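Local coordinates for tungstate ABC transporter, periplasmic tungstate-binding protein (Geobacter sulfurreducens, PDB 3LR1), which probably binds tungstate in the periplasm and delivers it to an ABC transporter for uptake into the cell, at residues V41-A46 with V60-L65; A99-K102 with E106-K109; H128-D133 with Y167-R172; P156-A161 with A181-V186. One frame throughout, in Å; residues are numbered along the deposited sequence.

Contact 1. Residues V41-A46 with V60-L65; sequences VGTGQA and VHARKL
Thr-43 meets Ala-62 and Leu-65 through its methyl group. Thr-43 CG2 lies 3.9 Å from Ala-62 CB. It is also 3.9 Å from Leu-65 CD1, where the two side chains cross obliquely. Beside it, Ala-46 CB rests on Val-60 CG1 at 3.9 Å. These contacts are all apolar and at ordinary van der Waals distance, so the direct touching is greasy throughout.

The polar part runs through water. The first torsion of Thr-43 (chi1 -62°) sends CG2 anti to the backbone N and sets OG1 beside that N. One side chain therefore serves both kinds of contact. Its OG1 is 2.7 Å from a water, and the same water donates to His-61 O at 2.9 Å. The water thus joins the first turn of one helix to the chain leading into the next.

Both segments run into helix starts, with Gly-42 and Ala-62 at the N-cap positions. The Thr-43 side chain is about 5 Å from a bound tungsten ion. This is consistent with the use of helix N-termini to receive oxyanions in periplasmic binding proteins.

Helix 43-51 follows strand 35-41, and helix 63-71 follows strand 57-60. Lys-124 and Ser-125, just before helix 126-137, touch Thr-43. Strand 197-204 flanks the second segment, where Tyr-199 meets the ring of His-61.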
loop_
_atom_site.group_PDB
_atom_site.type_symbol
_atom_site.label_atom_id
_atom_site.label_comp_id
_atom_site.label_asym_id
_atom_site.label_seq_id
_atom_site.Cartn_x
_atom_site.Cartn_y
_atom_site.Cartn_z
ATOM N N VAL A 41 -4.904 9.233 -2.324
ATOM C CA VAL A 41 -6.289 9.204 -1.916
ATOM C C VAL A 41 -6.591 7.796 -1.423
ATOM O O VAL A 41 -5.674 6.955 -1.333
ATOM C CB VAL A 41 -7.212 9.709 -3.059
ATOM C CG1 VAL A 41 -7.125 11.267 -3.202
ATOM C CG2 VAL A 41 -6.985 8.981 -4.362
ATOM N N GLY A 42 -7.828 7.479 -1.088
ATOM C CA GLY A 42 -8.174 6.044 -0.777
ATOM C C GLY A 42 -8.034 5.129 -2.015
ATOM O O GLY A 42 -7.902 5.589 -3.174
ATOM N N THR A 43 -7.963 3.821 -1.800
ATOM C CA THR A 43 -7.773 2.859 -2.890
ATOM C C THR A 43 -8.853 2.976 -3.959
ATOM O O THR A 43 -8.576 2.983 -5.181
ATOM C CB THR A 43 -7.731 1.420 -2.357
ATOM O OG1 THR A 43 -6.621 1.260 -1.455
ATOM C CG2 THR A 43 -7.546 0.428 -3.457
ATOM N N GLY A 44 -10.099 3.026 -3.501
ATOM C CA GLY A 44 -11.228 3.128 -4.394
ATOM C C GLY A 44 -11.144 4.388 -5.244
ATOM O O GLY A 44 -11.382 4.372 -6.412
ATOM N N GLN A 45 -10.811 5.502 -4.616
ATOM C CA GLN A 45 -10.705 6.796 -5.295
ATOM C C GLN A 45 -9.547 6.877 -6.278
ATOM O O GLN A 45 -9.666 7.499 -7.358
ATOM C CB GLN A 45 -10.698 7.960 -4.276
ATOM C CG GLN A 45 -10.781 9.321 -4.889
ATOM C CD GLN A 45 -12.175 9.611 -5.462
ATOM O OE1 GLN A 45 -12.383 9.477 -6.673
ATOM N NE2 GLN A 45 -13.171 9.906 -4.566
ATOM N N ALA A 46 -8.466 6.169 -5.980
ATOM C CA ALA A 46 -7.321 6.190 -6.860
ATOM C C ALA A 46 -7.719 5.537 -8.193
ATOM O O ALA A 46 -7.385 6.041 -9.244
ATOM C CB ALA A 46 -6.079 5.504 -6.206
ATOM N N VAL A 60 -1.029 1.257 -7.238
ATOM C CA VAL A 60 -1.760 0.793 -6.062
ATOM C C VAL A 60 -1.378 -0.629 -5.739
ATOM O O VAL A 60 -0.816 -1.331 -6.558
ATOM C CB VAL A 60 -3.289 0.847 -6.242
ATOM C CG1 VAL A 60 -3.802 2.337 -6.354
ATOM C CG2 VAL A 60 -3.739 -0.002 -7.416
ATOM N N HIS A 61 -1.701 -1.065 -4.554
ATOM C CA HIS A 61 -1.490 -2.462 -4.166
ATOM C C HIS A 61 -2.897 -2.950 -3.844
ATOM O O HIS A 61 -3.375 -2.778 -2.752
ATOM C CB HIS A 61 -0.519 -2.627 -2.927
ATOM C CG HIS A 61 -0.386 -4.054 -2.490
ATOM N ND1 HIS A 61 -0.197 -5.087 -3.391
ATOM C CD2 HIS A 61 -0.529 -4.643 -1.281
ATOM C CE1 HIS A 61 -0.205 -6.245 -2.745
ATOM N NE2 HIS A 61 -0.407 -6.004 -1.470
ATOM N N ALA A 62 -3.563 -3.593 -4.797
ATOM C CA ALA A 62 -4.967 -4.061 -4.601
ATOM C C ALA A 62 -5.294 -4.934 -5.789
ATOM O O ALA A 62 -5.896 -4.503 -6.810
ATOM C CB ALA A 62 -5.916 -2.901 -4.532
ATOM N N ARG A 63 -4.808 -6.137 -5.705
ATOM C CA ARG A 63 -4.731 -6.994 -6.889
ATOM C C ARG A 63 -6.092 -7.216 -7.597
ATOM O O ARG A 63 -6.217 -7.050 -8.824
ATOM C CB ARG A 63 -4.097 -8.352 -6.519
ATOM C CG ARG A 63 -3.945 -9.315 -7.728
ATOM C CD ARG A 63 -3.368 -8.564 -8.983
ATOM N NE ARG A 63 -2.124 -9.139 -9.488
ATOM C CZ ARG A 63 -0.939 -8.972 -8.900
ATOM N NH1 ARG A 63 -0.858 -8.249 -7.778
ATOM N NH2 ARG A 63 0.168 -9.514 -9.413
ATOM N N LYS A 64 -7.127 -7.527 -6.842
ATOM C CA LYS A 64 -8.418 -7.783 -7.483
ATOM C C LYS A 64 -8.931 -6.553 -8.195
ATOM O O LYS A 64 -9.563 -6.622 -9.247
ATOM C CB LYS A 64 -9.494 -8.260 -6.518
ATOM C CG LYS A 64 -9.022 -9.195 -5.475
ATOM C CD LYS A 64 -10.186 -9.696 -4.558
ATOM C CE LYS A 64 -9.787 -11.023 -3.842
ATOM N NZ LYS A 64 -9.176 -10.874 -2.490
ATOM N N LEU A 65 -8.777 -5.422 -7.550
ATOM C CA LEU A 65 -9.269 -4.183 -8.119
ATOM C C LEU A 65 -8.445 -3.752 -9.346
ATOM O O LEU A 65 -8.978 -3.243 -10.318
ATOM C CB LEU A 65 -9.248 -3.106 -7.054
ATOM C CG LEU A 65 -10.224 -3.315 -5.918
ATOM C CD1 LEU A 65 -10.101 -2.105 -4.986
ATOM C CD2 LEU A 65 -11.703 -3.540 -6.456
HETATM O O HOH W 1 -4.451 -0.302 -1.753
#

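Contact 2. Residues A99-K102 with E106-K109; sequences AKAK and EALK
Ala-101 CB packs over the backbone and methyl of Ala-107, 3.7 Å from Ala-107 CB and equally far from Ala-107 CA. The two alanines allow a close approach, with their alpha carbons 5.1 Å apart. The motif is helix N-capping, with Thr-103 just before helix 104-114. Glu-106 N donates to Thr-103 OG1. In return, Glu-106 reaches back to the loop. The pattern resembles a capping box, with the carboxylate bonded to the amide of Lys-102, one residue before Thr-103.

Lys-102 N donates to Glu-106 OE1 over 2.8 Å, and the bond is nearly straight at 168°. The amide meets this oxygen almost along its C-O axis. The glutamate gets there by stretching out: CG is anti to the backbone N (chi1 -172°), and the chain stays extended beyond it. The side chains of Lys-102 and Glu-106 lie side by side and point the same way. Their charges do not pair, since Lys-102 NZ stays 6.8 Å from Glu-106 OE1.

Ile-88 of strand 78-90 touches Ala-107. On the outer side, a water donates to Lys-100 O at 2.7 Å and, weakly, to Glu-106 OE1 at 3.5 Å.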
loop_
_atom_site.group_PDB
_atom_site.type_symbol
_atom_site.label_atom_id
_atom_site.label_comp_id
_atom_site.label_asym_id
_atom_site.label_seq_id
_atom_site.Cartn_x
_atom_site.Cartn_y
_atom_site.Cartn_z
ATOM N N ALA A 99 5.605 -12.344 19.624
ATOM C CA ALA A 99 7.012 -12.431 19.218
ATOM C C ALA A 99 7.441 -13.886 19.156
ATOM O O ALA A 99 8.390 -14.218 18.468
ATOM C CB ALA A 99 7.935 -11.656 20.175
ATOM N N LYS A 100 6.728 -14.762 19.850
ATOM C CA LYS A 100 7.007 -16.181 19.752
ATOM C C LYS A 100 6.338 -16.916 18.584
ATOM O O LYS A 100 6.615 -18.114 18.384
ATOM C CB LYS A 100 6.698 -16.851 21.070
ATOM C CG LYS A 100 5.258 -17.260 21.337
ATOM C CD LYS A 100 5.212 -18.139 22.647
ATOM C CE LYS A 100 6.034 -17.509 23.877
ATOM N NZ LYS A 100 6.061 -18.406 25.121
ATOM N N ALA A 101 5.512 -16.205 17.800
ATOM C CA ALA A 101 4.841 -16.783 16.623
ATOM C C ALA A 101 5.823 -17.061 15.480
ATOM O O ALA A 101 6.770 -16.308 15.256
ATOM C CB ALA A 101 3.765 -15.871 16.158
ATOM N N LYS A 102 5.609 -18.159 14.760
ATOM C CA LYS A 102 6.500 -18.529 13.677
ATOM C C LYS A 102 5.955 -18.125 12.313
ATOM O O LYS A 102 6.687 -18.077 11.328
ATOM C CB LYS A 102 6.784 -20.053 13.712
ATOM C CG LYS A 102 7.312 -20.621 15.043
ATOM C CD LYS A 102 8.626 -20.011 15.499
ATOM C CE LYS A 102 8.956 -20.455 16.954
ATOM N NZ LYS A 102 10.059 -19.624 17.565
ATOM N N GLU A 106 -0.245 -17.816 12.606
ATOM C CA GLU A 106 -0.144 -18.141 14.013
ATOM C C GLU A 106 -0.238 -16.902 14.903
ATOM O O GLU A 106 -0.876 -16.944 15.944
ATOM C CB GLU A 106 1.144 -18.879 14.316
ATOM C CG GLU A 106 1.230 -19.408 15.691
ATOM C CD GLU A 106 2.418 -20.336 15.864
ATOM O OE1 GLU A 106 3.538 -19.883 15.680
ATOM O OE2 GLU A 106 2.273 -21.532 16.194
ATOM N N ALA A 107 0.431 -15.831 14.503
ATOM C CA ALA A 107 0.418 -14.584 15.300
ATOM C C ALA A 107 -1.006 -14.083 15.434
ATOM O O ALA A 107 -1.440 -13.676 16.516
ATOM C CB ALA A 107 1.353 -13.458 14.655
ATOM N N LEU A 108 -1.744 -14.067 14.334
ATOM C CA LEU A 108 -3.107 -13.534 14.376
ATOM C C LEU A 108 -3.963 -14.471 15.266
ATOM O O LEU A 108 -4.723 -14.018 16.140
ATOM C CB LEU A 108 -3.673 -13.390 12.961
ATOM C CG LEU A 108 -2.949 -12.376 12.052
ATOM C CD1 LEU A 108 -3.663 -12.331 10.623
ATOM C CD2 LEU A 108 -2.931 -11.003 12.668
ATOM N N LYS A 109 -3.792 -15.778 15.086
ATOM C CA LYS A 109 -4.584 -16.725 15.869
ATOM C C LYS A 109 -4.308 -16.583 17.383
ATOM O O LYS A 109 -5.235 -16.710 18.190
ATOM C CB LYS A 109 -4.351 -18.138 15.372
ATOM C CG LYS A 109 -5.610 -19.051 15.396
ATOM C CD LYS A 109 -5.919 -19.620 16.754
ATOM C CE LYS A 109 -6.888 -20.851 16.673
ATOM N NZ LYS A 109 -6.752 -21.777 17.831
HETATM O O HOH W 2 5.604 -20.614 18.403
#

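Contact 3. Residues H128-D133 with Y167-R172; sequences HTKELD and YTLTDR
Glu-131, which packs on Leu-169 through its CB, has a carboxylate held at both oxygens. Its OE1 is bonded to Ser-120 OG and also takes a weak bond from His-128 ND1, 3.3 Å from Glu-131 OE1 with an angle of 146°. Tyr-147 OH and Trp-135 NE1 both bond to OE2. Three hydrogen bonds and a weaker fourth probably restrain the rotation of this buried acid and help to stabilise its negative charge. The imidazole of His-128 turns its edge to Glu-131 OE1, while Leu-132 CD1 lies 3.7 Å above one face of that ring, offset toward the rim.

The contact with the strand is apolar. Leu-169 CD2 sits 3.7 Å from Glu-131 CB and 3.7 Å from Glu-131 CA. With its CG anti to the backbone N (chi1 -179°), Leu-169 stretches from the strand to the helix backbone. Lys-130 adds only its CG, 4.5 Å from Leu-169 CD2.

Helix 126-137 is the helical arm of a beta-alpha-beta crossover that links the parallel strands 118-120 and 147-149. Strand 167-171 runs parallel to strand 118-120 and antiparallel to strand 78-90. Phe-118 touches both Glu-131 and Leu-169.

Thr-168 and Thr-170 touch helix 154-164 instead. Thr-170 OG1 donates to Asp-171 O at 2.9 Å, from a position tilted 27° out of the carbonyl plane.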
loop_
_atom_site.group_PDB
_atom_site.type_symbol
_atom_site.label_atom_id
_atom_site.label_comp_id
_atom_site.label_asym_id
_atom_site.label_seq_id
_atom_site.Cartn_x
_atom_site.Cartn_y
_atom_site.Cartn_z
ATOM N N HIS A 128 -6.027 -4.688 3.691
ATOM C CA HIS A 128 -7.240 -5.384 4.112
ATOM C C HIS A 128 -7.354 -6.771 3.500
ATOM O O HIS A 128 -7.547 -7.743 4.198
ATOM C CB HIS A 128 -8.483 -4.562 3.760
ATOM C CG HIS A 128 -9.739 -5.063 4.412
ATOM N ND1 HIS A 128 -9.775 -5.472 5.727
ATOM C CD2 HIS A 128 -11.013 -5.173 3.954
ATOM C CE1 HIS A 128 -11.009 -5.832 6.047
ATOM N NE2 HIS A 128 -11.779 -5.661 4.986
ATOM N N THR A 129 -7.262 -6.866 2.187
ATOM C CA THR A 129 -7.287 -8.173 1.483
ATOM C C THR A 129 -6.260 -9.168 2.019
ATOM O O THR A 129 -6.533 -10.373 2.159
ATOM C CB THR A 129 -7.023 -7.918 0.008
ATOM O OG1 THR A 129 -8.117 -7.181 -0.493
ATOM C CG2 THR A 129 -6.798 -9.195 -0.815
ATOM N N LYS A 130 -5.067 -8.688 2.324
ATOM C CA LYS A 130 -4.036 -9.568 2.822
ATOM C C LYS A 130 -4.422 -10.047 4.217
ATOM O O LYS A 130 -4.270 -11.257 4.556
ATOM C CB LYS A 130 -2.659 -8.886 2.864
ATOM C CG LYS A 130 -1.538 -9.741 3.503
ATOM C CD LYS A 130 -1.054 -10.875 2.629
ATOM C CE LYS A 130 -0.612 -12.071 3.466
ATOM N NZ LYS A 130 0.798 -12.562 3.181
ATOM N N GLU A 131 -4.894 -9.102 5.012
ATOM C CA GLU A 131 -5.307 -9.409 6.361
ATOM C C GLU A 131 -6.387 -10.524 6.312
ATOM O O GLU A 131 -6.290 -11.523 7.027
ATOM C CB GLU A 131 -5.849 -8.137 7.069
ATOM C CG GLU A 131 -6.327 -8.407 8.489
ATOM C CD GLU A 131 -7.610 -7.635 8.881
ATOM O OE1 GLU A 131 -7.936 -6.578 8.297
ATOM O OE2 GLU A 131 -8.304 -8.099 9.794
ATOM N N LEU A 132 -7.413 -10.335 5.469
ATOM C CA LEU A 132 -8.493 -11.328 5.342
ATOM C C LEU A 132 -7.980 -12.689 4.851
ATOM O O LEU A 132 -8.389 -13.795 5.352
ATOM C CB LEU A 132 -9.606 -10.790 4.445
ATOM C CG LEU A 132 -10.374 -9.587 5.052
ATOM C CD1 LEU A 132 -11.653 -9.310 4.228
ATOM C CD2 LEU A 132 -10.726 -9.706 6.554
ATOM N N ASP A 133 -7.034 -12.643 3.928
ATOM C CA ASP A 133 -6.404 -13.888 3.464
ATOM C C ASP A 133 -5.719 -14.614 4.599
ATOM O O ASP A 133 -5.786 -15.844 4.657
ATOM C CB ASP A 133 -5.417 -13.640 2.306
ATOM C CG ASP A 133 -6.129 -13.201 1.017
ATOM O OD1 ASP A 133 -7.390 -13.299 0.932
ATOM O OD2 ASP A 133 -5.410 -12.709 0.099
ATOM N N TYR A 167 -2.701 -4.324 18.537
ATOM C CA TYR A 167 -1.911 -4.828 17.459
ATOM C C TYR A 167 -2.584 -4.440 16.138
ATOM O O TYR A 167 -3.777 -4.186 16.075
ATOM C CB TYR A 167 -1.816 -6.348 17.548
ATOM C CG TYR A 167 -1.141 -6.894 18.763
ATOM C CD1 TYR A 167 0.181 -7.334 18.696
ATOM C CD2 TYR A 167 -1.827 -7.084 19.963
ATOM C CE1 TYR A 167 0.812 -7.884 19.802
ATOM C CE2 TYR A 167 -1.179 -7.646 21.077
ATOM C CZ TYR A 167 0.130 -8.047 20.982
ATOM O OH TYR A 167 0.790 -8.633 22.085
ATOM N N THR A 168 -1.791 -4.374 15.087
ATOM C CA THR A 168 -2.293 -4.166 13.761
ATOM C C THR A 168 -1.309 -4.733 12.740
ATOM O O THR A 168 -0.072 -4.793 13.009
ATOM C CB THR A 168 -2.628 -2.648 13.485
ATOM O OG1 THR A 168 -3.422 -2.580 12.280
ATOM C CG2 THR A 168 -1.371 -1.780 13.320
ATOM N N LEU A 169 -1.855 -5.133 11.586
ATOM C CA LEU A 169 -1.113 -5.535 10.438
ATOM C C LEU A 169 -0.865 -4.266 9.628
ATOM O O LEU A 169 -1.803 -3.516 9.325
ATOM C CB LEU A 169 -1.886 -6.571 9.614
ATOM C CG LEU A 169 -1.186 -7.078 8.379
ATOM C CD1 LEU A 169 -0.063 -8.150 8.764
ATOM C CD2 LEU A 169 -2.234 -7.640 7.375
ATOM N N THR A 170 0.413 -3.982 9.368
ATOM C CA THR A 170 0.811 -2.777 8.644
ATOM C C THR A 170 1.852 -3.088 7.590
ATOM O O THR A 170 2.650 -3.991 7.747
ATOM C CB THR A 170 1.342 -1.632 9.611
ATOM O OG1 THR A 170 1.635 -0.447 8.851
ATOM C CG2 THR A 170 2.602 -2.030 10.369
ATOM N N ASP A 171 1.848 -2.341 6.473
ATOM C CA ASP A 171 3.012 -2.393 5.587
ATOM C C ASP A 171 4.206 -1.715 6.344
ATOM O O ASP A 171 3.998 -0.780 7.125
ATOM C CB ASP A 171 2.708 -1.699 4.281
ATOM C CG ASP A 171 2.648 -0.220 4.435
ATOM O OD1 ASP A 171 1.606 0.274 4.917
ATOM O OD2 ASP A 171 3.667 0.457 4.054
ATOM N N ARG A 172 5.434 -2.231 6.127
ATOM C CA ARG A 172 6.616 -1.768 6.843
ATOM C C ARG A 172 6.916 -0.369 6.446
ATOM O O ARG A 172 7.394 0.435 7.259
ATOM C CB ARG A 172 7.787 -2.640 6.497
ATOM C CG ARG A 172 9.006 -2.389 7.314
ATOM C CD ARG A 172 10.209 -3.145 6.635
ATOM N NE ARG A 172 10.030 -4.602 6.670
ATOM C CZ ARG A 172 10.395 -5.377 7.697
ATOM N NH1 ARG A 172 10.991 -4.859 8.787
ATOM N NH2 ARG A 172 10.219 -6.682 7.630
#

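Contact 4. Residues P156-A161 with A181-V186; sequences PVITMA and AKTDLV
Ile-158, which touches Thr-183 across the contact, also packs on the ring of Phe-178 in helix 172-178. Thr-159 packs on the same ring, and Lys-182 makes a cation-pi contact with it. The ring thus serves residues of both segments. A second ring of that helix, Tyr-175, touches Thr-183, and its OH is bonded to Leu-185 O. The side chains that touch directly across the two segments are aliphatic or methyl-bearing.

The methyls do the touching. Ile-158 CG2 meets Thr-183 CG2 at 3.7 Å, and the two side chains cross at about a right angle. In Ile-158 a chi1 of -66° puts CG1 beside the backbone N and leaves CG2 anti to it, which presents this branch to the loop. Further along the helix, Leu-185 CD1 comes in over Ala-161. It is 3.6 Å from Ala-161 CB and 3.9 Å from Ala-161 C. The same methyl lies 4.2 Å from Ile-158 O, so it packs on helix backbone as well as on side chain.

A water bridges the outer end. It is 2.7 Å from Thr-159 OG1 and donates to Lys-182 O at 2.8 Å. Thr-159 OG1 is also bonded to Gly-155 O in the preceding turn.

The contact joins helix 154-164 to the loop between helix 172-178 and strand 186-190. Thr-162 extends the helix surface under Thr-183 and Leu-185.

Thr-183 is the odd member. Its OG1 is buried without a polar partner in the model, though its rotamer is doubtful. The chemistry implies that this residue probably rests mainly on methyl packing.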
loop_
_atom_site.group_PDB
_atom_site.type_symbol
_atom_site.label_atom_id
_atom_site.label_comp_id
_atom_site.label_asym_id
_atom_site.label_seq_id
_atom_site.Cartn_x
_atom_site.Cartn_y
_atom_site.Cartn_z
ATOM N N PRO A 156 -3.842 6.429 9.796
ATOM C CA PRO A 156 -4.794 6.524 10.920
ATOM C C PRO A 156 -4.955 5.219 11.698
ATOM O O PRO A 156 -5.275 5.252 12.888
ATOM C CB PRO A 156 -6.110 6.907 10.245
ATOM C CG PRO A 156 -5.707 7.515 8.940
ATOM C CD PRO A 156 -4.284 7.178 8.618
ATOM N N VAL A 157 -4.752 4.071 11.034
ATOM C CA VAL A 157 -4.837 2.830 11.783
ATOM C C VAL A 157 -3.645 2.706 12.751
ATOM O O VAL A 157 -3.827 2.305 13.872
ATOM C CB VAL A 157 -5.015 1.616 10.846
ATOM C CG1 VAL A 157 -4.678 0.316 11.600
ATOM C CG2 VAL A 157 -6.530 1.670 10.309
ATOM N N ILE A 158 -2.440 3.091 12.329
ATOM C CA ILE A 158 -1.273 3.041 13.237
ATOM C C ILE A 158 -1.526 3.974 14.414
ATOM O O ILE A 158 -1.255 3.636 15.602
ATOM C CB ILE A 158 0.051 3.397 12.530
ATOM C CG1 ILE A 158 0.388 2.323 11.487
ATOM C CG2 ILE A 158 1.143 3.580 13.593
ATOM C CD1 ILE A 158 1.580 2.693 10.480
ATOM N N THR A 159 -2.105 5.141 14.151
ATOM C CA THR A 159 -2.435 6.023 15.274
ATOM C C THR A 159 -3.461 5.423 16.220
ATOM O O THR A 159 -3.332 5.573 17.431
ATOM C CB THR A 159 -2.947 7.371 14.723
ATOM O OG1 THR A 159 -1.923 7.947 13.935
ATOM C CG2 THR A 159 -3.319 8.377 15.811
HETATM N N MSE A 160 -4.525 4.817 15.686
HETATM C CA MSE A 160 -5.567 4.237 16.542
HETATM C C MSE A 160 -4.962 3.049 17.300
HETATM O O MSE A 160 -5.176 2.934 18.473
HETATM C CB MSE A 160 -6.759 3.786 15.712
HETATM C CG MSE A 160 -8.021 3.389 16.552
HETATM SE SE MSE A 160 -9.437 2.636 15.385
HETATM C CE MSE A 160 -9.151 3.717 13.782
ATOM N N ALA A 161 -4.166 2.199 16.643
ATOM C CA ALA A 161 -3.531 1.066 17.374
ATOM C C ALA A 161 -2.719 1.597 18.521
ATOM O O ALA A 161 -2.791 1.043 19.585
ATOM C CB ALA A 161 -2.674 0.192 16.504
ATOM N N ALA A 181 8.185 8.888 16.159
ATOM C CA ALA A 181 7.591 10.223 16.190
ATOM C C ALA A 181 6.089 10.108 16.390
ATOM O O ALA A 181 5.473 10.885 17.160
ATOM C CB ALA A 181 7.864 11.018 14.863
ATOM N N LYS A 182 5.504 9.181 15.644
ATOM C CA LYS A 182 4.068 9.050 15.603
ATOM C C LYS A 182 3.521 7.695 16.113
ATOM O O LYS A 182 2.324 7.514 16.072
ATOM C CB LYS A 182 3.601 9.371 14.177
ATOM C CG LYS A 182 3.554 10.899 13.938
ATOM C CD LYS A 182 3.863 11.296 12.511
ATOM C CE LYS A 182 2.832 10.879 11.531
ATOM N NZ LYS A 182 3.178 11.332 10.111
ATOM N N THR A 183 4.377 6.790 16.594
ATOM C CA THR A 183 3.943 5.607 17.373
ATOM C C THR A 183 5.027 5.267 18.327
ATOM O O THR A 183 6.185 5.525 18.029
ATOM C CB THR A 183 4.008 4.184 16.706
ATOM O OG1 THR A 183 4.681 4.137 15.421
ATOM C CG2 THR A 183 2.793 3.450 16.851
ATOM N N ASP A 184 4.678 4.515 19.373
ATOM C CA ASP A 184 5.653 3.797 20.215
ATOM C C ASP A 184 5.487 2.268 20.048
ATOM O O ASP A 184 6.130 1.517 20.760
ATOM C CB ASP A 184 5.514 4.190 21.706
ATOM C CG ASP A 184 4.126 3.922 22.275
ATOM O OD1 ASP A 184 3.246 3.496 21.519
ATOM O OD2 ASP A 184 3.898 4.119 23.487
ATOM N N LEU A 185 4.619 1.807 19.135
ATOM C CA LEU A 185 4.485 0.388 18.784
ATOM C C LEU A 185 5.767 -0.089 18.101
ATOM O O LEU A 185 6.492 0.691 17.461
ATOM C CB LEU A 185 3.281 0.131 17.875
ATOM C CG LEU A 185 1.904 0.614 18.376
ATOM C CD1 LEU A 185 0.775 0.394 17.395
ATOM C CD2 LEU A 185 1.590 0.027 19.735
ATOM N N VAL A 186 6.048 -1.371 18.248
ATOM C CA VAL A 186 7.240 -1.949 17.717
ATOM C C VAL A 186 6.818 -3.133 16.859
ATOM O O VAL A 186 5.747 -3.702 17.060
ATOM C CB VAL A 186 8.184 -2.438 18.837
ATOM C CG1 VAL A 186 8.719 -1.261 19.690
ATOM C CG2 VAL A 186 7.491 -3.450 19.691
HETATM O O HOH W 3 -0.009 8.908 15.529
#

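How the contacts relate
Contacts 1, 3 and 4 are buried, whereas contact 2 is only partly buried, its centre about 23 Å from the centre of the chain. Contacts 3 and 4 are the closest relatives: strand 167-171 has helix 126-137 against Leu-169 and helix 154-164 against its threonines. Thr-168 CG2 lies 4.0 Å from Ala-161 CB, so the contacts meet at that strand through different side chains. Contact 1 meets contact 3 at Lys-64 NZ, 3.4 Å from Thr-129 CG2. Contact 2 alone has a hydrogen bond between its segments. Contacts 1 and 4 combine methyl packing with a water bridge, while contact 3 touches by apolar atoms alone. Contact 1 lies closer to a tungsten ion than contacts 3 and 4.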